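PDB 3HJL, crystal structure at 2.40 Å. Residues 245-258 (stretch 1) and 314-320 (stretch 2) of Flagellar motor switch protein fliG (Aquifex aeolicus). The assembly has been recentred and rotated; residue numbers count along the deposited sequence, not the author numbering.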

ATOM      1  N   LYS A 245      16.884  -3.517  39.557  1.00 64.70           N
ATOM      2  CA  LYS A 245      17.285  -4.925  39.737  1.00 62.87           C
ATOM      3  C   LYS A 245      18.772  -5.095  40.094  1.00 66.70           C
ATOM      4  O   LYS A 245      19.147  -6.080  40.736  1.00 66.72           O
ATOM      5  N   LEU A 246      19.608  -4.146  39.665  1.00 63.62           N
ATOM      6  CA  LEU A 246      21.055  -4.221  39.881  1.00 62.80           C
ATOM      7  C   LEU A 246      21.442  -4.050  41.357  1.00 63.22           C
ATOM      8  O   LEU A 246      20.697  -3.454  42.136  1.00 61.26           O
ATOM      9  N   SER A 247      22.600  -4.601  41.726  1.00 61.65           N
ATOM     10  CA  SER A 247      23.128  -4.484  43.088  1.00 62.11           C
ATOM     11  C   SER A 247      23.836  -3.150  43.264  1.00 58.42           C
ATOM     12  O   SER A 247      24.037  -2.413  42.294  1.00 58.72           O
ATOM     13  N   ASP A 248      24.208  -2.845  44.507  1.00 53.17           N
ATOM     14  CA  ASP A 248      25.033  -1.674  44.804  1.00 52.29           C
ATOM     15  C   ASP A 248      26.418  -1.832  44.173  1.00 52.99           C
ATOM     16  O   ASP A 248      26.990  -0.860  43.689  1.00 63.65           O
ATOM     17  N   ARG A 249      26.928  -3.063  44.164  1.00 59.73           N
ATOM     18  CA  ARG A 249      28.197  -3.411  43.502  1.00 64.05           C
ATOM     19  C   ARG A 249      28.191  -3.028  42.018  1.00 58.26           C
ATOM     20  O   ARG A 249      29.174  -2.495  41.504  1.00 51.42           O
ATOM     21  N   ASP A 250      27.081  -3.329  41.345  1.00 57.04           N
ATOM     22  CA  ASP A 250      26.911  -3.043  39.909  1.00 62.90           C
ATOM     23  C   ASP A 250      26.936  -1.542  39.623  1.00 64.50           C
ATOM     24  O   ASP A 250      27.536  -1.097  38.645  1.00 64.89           O
ATOM     25  N   ILE A 251      26.272  -0.781  40.492  1.00 66.64           N
ATOM     26  CA  ILE A 251      26.192   0.678  40.391  1.00 64.71           C
ATOM     27  C   ILE A 251      27.570   1.326  40.535  1.00 62.72           C
ATOM     28  O   ILE A 251      27.880   2.270  39.815  1.00 63.62           O
ATOM     29  N   ILE A 252      28.381   0.822  41.470  1.00 67.41           N
ATOM     30  CA  ILE A 252      29.782   1.283  41.631  1.00 67.12           C
ATOM     31  C   ILE A 252      30.567   1.177  40.318  1.00 63.04           C
ATOM     32  O   ILE A 252      31.254   2.122  39.929  1.00 55.72           O
ATOM     33  N   GLU A 253      30.427   0.040  39.630  1.00 61.03           N
ATOM     34  CA  GLU A 253      31.110  -0.187  38.352  1.00 57.66           C
ATOM     35  C   GLU A 253      30.574   0.705  37.228  1.00 61.62           C
ATOM     36  O   GLU A 253      31.327   1.097  36.333  1.00 58.14           O
ATOM     37  N   ILE A 254      29.272   1.008  37.273  1.00 65.26           N
ATOM     38  CA  ILE A 254      28.646   1.923  36.312  1.00 64.78           C
ATOM     39  C   ILE A 254      29.146   3.363  36.539  1.00 66.15           C
ATOM     40  O   ILE A 254      29.481   4.067  35.584  1.00 70.20           O
ATOM     41  N   LEU A 255      29.201   3.783  37.804  1.00 65.48           N
ATOM     42  CA  LEU A 255      29.718   5.109  38.177  1.00 66.22           C
ATOM     43  C   LEU A 255      31.195   5.311  37.789  1.00 66.27           C
ATOM     44  O   LEU A 255      31.633   6.445  37.572  1.00 68.15           O
ATOM     45  N   LYS A 256      31.956   4.218  37.723  1.00 70.21           N
ATOM     46  CA  LYS A 256      33.345   4.253  37.232  1.00 68.31           C
ATOM     47  C   LYS A 256      33.474   4.562  35.719  1.00 64.93           C
ATOM     48  O   LYS A 256      34.501   5.072  35.295  1.00 60.45           O
ATOM     49  N   VAL A 257      32.425   4.291  34.934  1.00 69.50           N
ATOM     50  CA  VAL A 257      32.462   4.449  33.459  1.00 71.06           C
ATOM     51  C   VAL A 257      31.607   5.605  32.908  1.00 76.48           C
ATOM     52  O   VAL A 257      32.069   6.333  32.024  1.00 78.27           O
ATOM     53  N   VAL A 258      30.375   5.767  33.407  1.00 75.65           N
ATOM     54  CA  VAL A 258      29.476   6.823  32.894  1.00 74.93           C
ATOM     55  C   VAL A 258      29.965   8.251  33.174  1.00 70.43           C
ATOM     56  O   VAL A 258      30.561   8.532  34.212  1.00 68.20           O
ATOM     57  N   ASN A 314      23.121   1.593  27.322  1.00 66.01           N
ATOM     58  CA  ASN A 314      24.171   1.053  26.430  1.00 65.74           C
ATOM     59  C   ASN A 314      25.397   0.621  27.229  1.00 66.87           C
ATOM     60  O   ASN A 314      25.998  -0.422  26.954  1.00 75.10           O
ATOM     61  N   ILE A 315      25.786   1.466  28.179  1.00 65.24           N
ATOM     62  CA  ILE A 315      26.893   1.182  29.084  1.00 67.77           C
ATOM     63  C   ILE A 315      26.564  -0.018  29.972  1.00 67.94           C
ATOM     64  O   ILE A 315      27.398  -0.904  30.148  1.00 75.34           O
ATOM     65  N   ILE A 316      25.338  -0.055  30.495  1.00 67.34           N
ATOM     66  CA  ILE A 316      24.896  -1.154  31.357  1.00 64.05           C
ATOM     67  C   ILE A 316      24.893  -2.519  30.632  1.00 64.36           C
ATOM     68  O   ILE A 316      25.234  -3.534  31.240  1.00 63.89           O
ATOM     69  N   ARG A 317      24.561  -2.527  29.336  1.00 64.78           N
ATOM     70  CA  ARG A 317      24.575  -3.763  28.527  1.00 64.69           C
ATOM     71  C   ARG A 317      25.944  -4.441  28.487  1.00 68.16           C
ATOM     72  O   ARG A 317      26.032  -5.668  28.521  1.00 66.31           O
ATOM     73  N   LYS A 318      26.993  -3.641  28.307  1.00 69.02           N
ATOM     74  CA  LYS A 318      28.375  -4.134  28.346  1.00 73.48           C
ATOM     75  C   LYS A 318      28.730  -4.795  29.689  1.00 72.12           C
ATOM     76  O   LYS A 318      29.508  -5.742  29.719  1.00 63.10           O
ATOM     77  N   MET A 319      28.142  -4.302  30.784  1.00 78.67           N
ATOM     78  CA  MET A 319      28.332  -4.899  32.124  1.00 78.64           C
ATOM     79  C   MET A 319      27.698  -6.295  32.135  1.00 76.71           C
ATOM     80  O   MET A 319      28.259  -7.233  32.694  1.00 75.63           O
ATOM     81  N   ILE A 320      26.520  -6.410  31.518  1.00 76.73           N
ATOM     82  CA  ILE A 320      25.819  -7.694  31.381  1.00 74.85           C
ATOM     83  C   ILE A 320      26.597  -8.646  30.443  1.00 72.15           C
ATOM     84  O   ILE A 320      26.625  -9.857  30.668  1.00 70.35           O
TER

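Two helical segments distant in sequence can pack against one another chiefly through apolar side chains, and this pair from FliG is a compact example. Helix 248-255 and helix 314-320 run at 122° to one another, their axes 10.5 Å apart at closest approach; no hydrogen bond joins the two stretches. At the centre, Ile315 and Met319, one helical turn apart, both point toward stretch 1 and give up the most surface. Ile315 (chi1 m, chi2 t) reaches two neighbouring valines: its CG2 lies 3.4 Å from CG1 of Val257, and its CD1 lies 3.3 Å from CG1 of Val258. Val257, in the p rotamer, points toward the partner helix; Val258, in m, is set sideways.

Met319 instead folds its chain through three m torsions, which brings its terminal methyl against the other helix. The Met319 CE sits 3.3 Å from CB of Glu253, 3.7 Å from the backbone N of Ile254 and 4.1 Å from CG1 of Ile254. Ile254 and Ile316 illustrate how long side chains close a gap that their CA-to-CB bonds do not address. Both bonds run sideways and both residues adopt m, t rotamers, yet their ends come nearer, placing Ile254 CD1 3.6 Å from Ile316 CG1. Leu246, ahead of the helix and also m, t, points toward the partner and extends this buried side, its CD1 4.2 Å from Ile316 CG2.

The polar edge belongs to Glu253. Its CA-to-CB bond points toward stretch 2, so the CB can pack on Met319, but the chain (chi1 and chi2 both m) leads its carboxylate away. There Glu253 OE2 meets NZ of Lys256 at 3.5 Å, a salt bridge with a weak hydrogen bond, made within stretch 1. The charge is paired beside the contact, while the CB of the glutamate packs at the interface.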

ATOM      1  CB  LYS A 245      17.003  -5.738  38.464  1.00 63.48           C
ATOM      2  CG  LYS A 245      15.539  -5.806  38.029  1.00 61.67           C
ATOM      3  CD  LYS A 245      15.412  -6.570  36.715  1.00 61.10           C
ATOM      4  CE  LYS A 245      13.973  -6.631  36.231  1.00 65.44           C
ATOM      5  NZ  LYS A 245      13.850  -7.329  34.914  1.00 66.00           N
ATOM      6  CB  LEU A 246      21.776  -3.163  39.028  1.00 53.28           C
ATOM      7  CG  LEU A 246      21.582  -3.244  37.509  1.00 52.76           C
ATOM      8  CD1 LEU A 246      22.339  -2.138  36.819  1.00 47.61           C
ATOM      9  CD2 LEU A 246      22.003  -4.610  36.957  1.00 54.82           C
ATOM     10  CB  SER A 247      24.126  -5.604  43.369  1.00 63.24           C
ATOM     11  OG  SER A 247      23.548  -6.869  43.119  1.00 78.03           O
ATOM     12  CB  ASP A 248      25.155  -1.460  46.315  1.00 50.45           C
ATOM     13  CG  ASP A 248      23.871  -0.939  46.937  1.00 49.94           C
ATOM     14  OD1 ASP A 248      23.393  -1.546  47.915  1.00 61.01           O
ATOM     15  OD2 ASP A 248      23.330   0.070  46.445  1.00 56.15           O
ATOM     16  CB  ARG A 249      28.445  -4.924  43.612  1.00 69.00           C
ATOM     17  CG  ARG A 249      28.778  -5.427  45.012  1.00 73.53           C
ATOM     18  CD  ARG A 249      30.205  -5.075  45.414  1.00 77.74           C
ATOM     19  NE  ARG A 249      30.636  -5.811  46.605  1.00 78.75           N
ATOM     20  CZ  ARG A 249      30.994  -7.101  46.632  1.00 82.26           C
ATOM     21  NH1 ARG A 249      30.949  -7.864  45.533  1.00 82.70           N
ATOM     22  NH2 ARG A 249      31.377  -7.649  47.786  1.00 82.43           N
ATOM     23  CB  ASP A 250      25.579  -3.606  39.400  1.00 62.53           C
ATOM     24  CG  ASP A 250      25.500  -5.122  39.477  1.00 59.54           C
ATOM     25  OD1 ASP A 250      26.296  -5.744  40.213  1.00 56.20           O
ATOM     26  OD2 ASP A 250      24.620  -5.686  38.799  1.00 63.09           O
ATOM     27  CB  ILE A 251      25.225   1.253  41.458  1.00 65.04           C
ATOM     28  CG1 ILE A 251      23.799   0.752  41.215  1.00 63.67           C
ATOM     29  CG2 ILE A 251      25.231   2.790  41.441  1.00 64.64           C
ATOM     30  CD1 ILE A 251      23.066   0.496  42.477  1.00 72.08           C
ATOM     31  CB  ILE A 252      30.548   0.489  42.745  1.00 66.30           C
ATOM     32  CG1 ILE A 252      30.403   1.177  44.102  1.00 68.19           C
ATOM     33  CG2 ILE A 252      32.031   0.399  42.427  1.00 68.41           C
ATOM     34  CD1 ILE A 252      29.001   1.245  44.609  1.00 66.10           C
ATOM     35  CB  GLU A 253      31.016  -1.660  37.940  1.00 56.76           C
ATOM     36  CG  GLU A 253      31.631  -2.656  38.931  1.00 63.28           C
ATOM     37  CD  GLU A 253      33.109  -2.411  39.214  1.00 64.72           C
ATOM     38  OE1 GLU A 253      33.829  -1.887  38.333  1.00 62.88           O
ATOM     39  OE2 GLU A 253      33.552  -2.761  40.327  1.00 70.49           O
ATOM     40  CB  ILE A 254      27.098   1.880  36.409  1.00 62.38           C
ATOM     41  CG1 ILE A 254      26.563   0.535  35.914  1.00 65.58           C
ATOM     42  CG2 ILE A 254      26.482   2.990  35.577  1.00 65.64           C
ATOM     43  CD1 ILE A 254      25.161   0.223  36.412  1.00 65.10           C
ATOM     44  CB  LEU A 255      29.530   5.354  39.680  1.00 64.29           C
ATOM     45  CG  LEU A 255      28.091   5.575  40.154  1.00 64.85           C
ATOM     46  CD1 LEU A 255      27.977   5.410  41.665  1.00 62.12           C
ATOM     47  CD2 LEU A 255      27.593   6.954  39.724  1.00 71.11           C
ATOM     48  CB  LYS A 256      34.062   2.927  37.552  1.00 67.32           C
ATOM     49  CG  LYS A 256      34.437   2.767  39.025  1.00 69.39           C
ATOM     50  CD  LYS A 256      34.925   1.358  39.354  1.00 69.73           C
ATOM     51  CE  LYS A 256      35.353   1.251  40.821  1.00 68.85           C
ATOM     52  NZ  LYS A 256      35.622  -0.151  41.251  1.00 65.48           N
ATOM     53  CB  VAL A 257      32.078   3.122  32.722  1.00 66.38           C
ATOM     54  CG1 VAL A 257      30.764   2.575  33.217  1.00 60.61           C
ATOM     55  CG2 VAL A 257      32.030   3.333  31.207  1.00 67.71           C
ATOM     56  CB  VAL A 258      27.979   6.707  33.399  1.00 72.11           C
ATOM     57  CG1 VAL A 258      27.312   5.488  32.830  1.00 77.81           C
ATOM     58  CG2 VAL A 258      27.884   6.726  34.924  1.00 73.56           C
ATOM     59  CB  ASN A 314      24.629   2.100  25.399  1.00 66.39           C
ATOM     60  CG  ASN A 314      23.587   2.390  24.332  1.00 63.89           C
ATOM     61  OD1 ASN A 314      22.778   1.539  23.987  1.00 55.01           O
ATOM     62  ND2 ASN A 314      23.634   3.600  23.781  1.00 67.73           N
ATOM     63  CB  ILE A 315      27.247   2.429  29.953  1.00 64.92           C
ATOM     64  CG1 ILE A 315      27.914   3.495  29.080  1.00 66.44           C
ATOM     65  CG2 ILE A 315      28.164   2.057  31.121  1.00 59.07           C
ATOM     66  CD1 ILE A 315      27.974   4.842  29.713  1.00 66.98           C
ATOM     67  CB  ILE A 316      23.528  -0.852  32.024  1.00 61.36           C
ATOM     68  CG1 ILE A 316      23.709   0.198  33.123  1.00 61.74           C
ATOM     69  CG2 ILE A 316      22.947  -2.105  32.671  1.00 65.37           C
ATOM     70  CD1 ILE A 316      22.410   0.753  33.671  1.00 63.28           C
ATOM     71  CB  ARG A 317      24.186  -3.486  27.084  1.00 61.45           C
ATOM     72  CG  ARG A 317      22.717  -3.233  26.809  1.00 58.29           C
ATOM     73  CD  ARG A 317      22.432  -3.712  25.394  1.00 58.66           C
ATOM     74  NE  ARG A 317      21.369  -2.990  24.723  1.00 50.61           N
ATOM     75  CZ  ARG A 317      21.073  -3.142  23.429  1.00 48.92           C
ATOM     76  NH1 ARG A 317      21.739  -4.017  22.659  1.00 51.21           N
ATOM     77  NH2 ARG A 317      20.092  -2.423  22.901  1.00 58.34           N
ATOM     78  CB  LYS A 318      29.356  -2.996  28.052  1.00 76.16           C
ATOM     79  CG  LYS A 318      29.410  -2.575  26.589  1.00 79.58           C
ATOM     80  CD  LYS A 318      30.187  -1.265  26.423  1.00 81.56           C
ATOM     81  CE  LYS A 318      30.917  -1.188  25.081  1.00 81.55           C
ATOM     82  NZ  LYS A 318      32.175  -2.001  25.072  1.00 74.67           N
ATOM     83  CB  MET A 319      27.677  -4.073  33.257  1.00 77.05           C
ATOM     84  CG  MET A 319      27.744  -2.551  33.154  1.00 79.51           C
ATOM     85  SD  MET A 319      29.367  -1.812  33.195  1.00 72.26           S
ATOM     86  CE  MET A 319      29.702  -1.888  34.945  1.00 68.22           C
ATOM     87  CB  ILE A 320      24.350  -7.500  30.884  1.00 76.16           C
ATOM     88  CG1 ILE A 320      23.549  -6.645  31.880  1.00 75.78           C
ATOM     89  CG2 ILE A 320      23.653  -8.850  30.702  1.00 76.57           C
ATOM     90  CD1 ILE A 320      22.089  -6.453  31.497  1.00 75.83           C
TER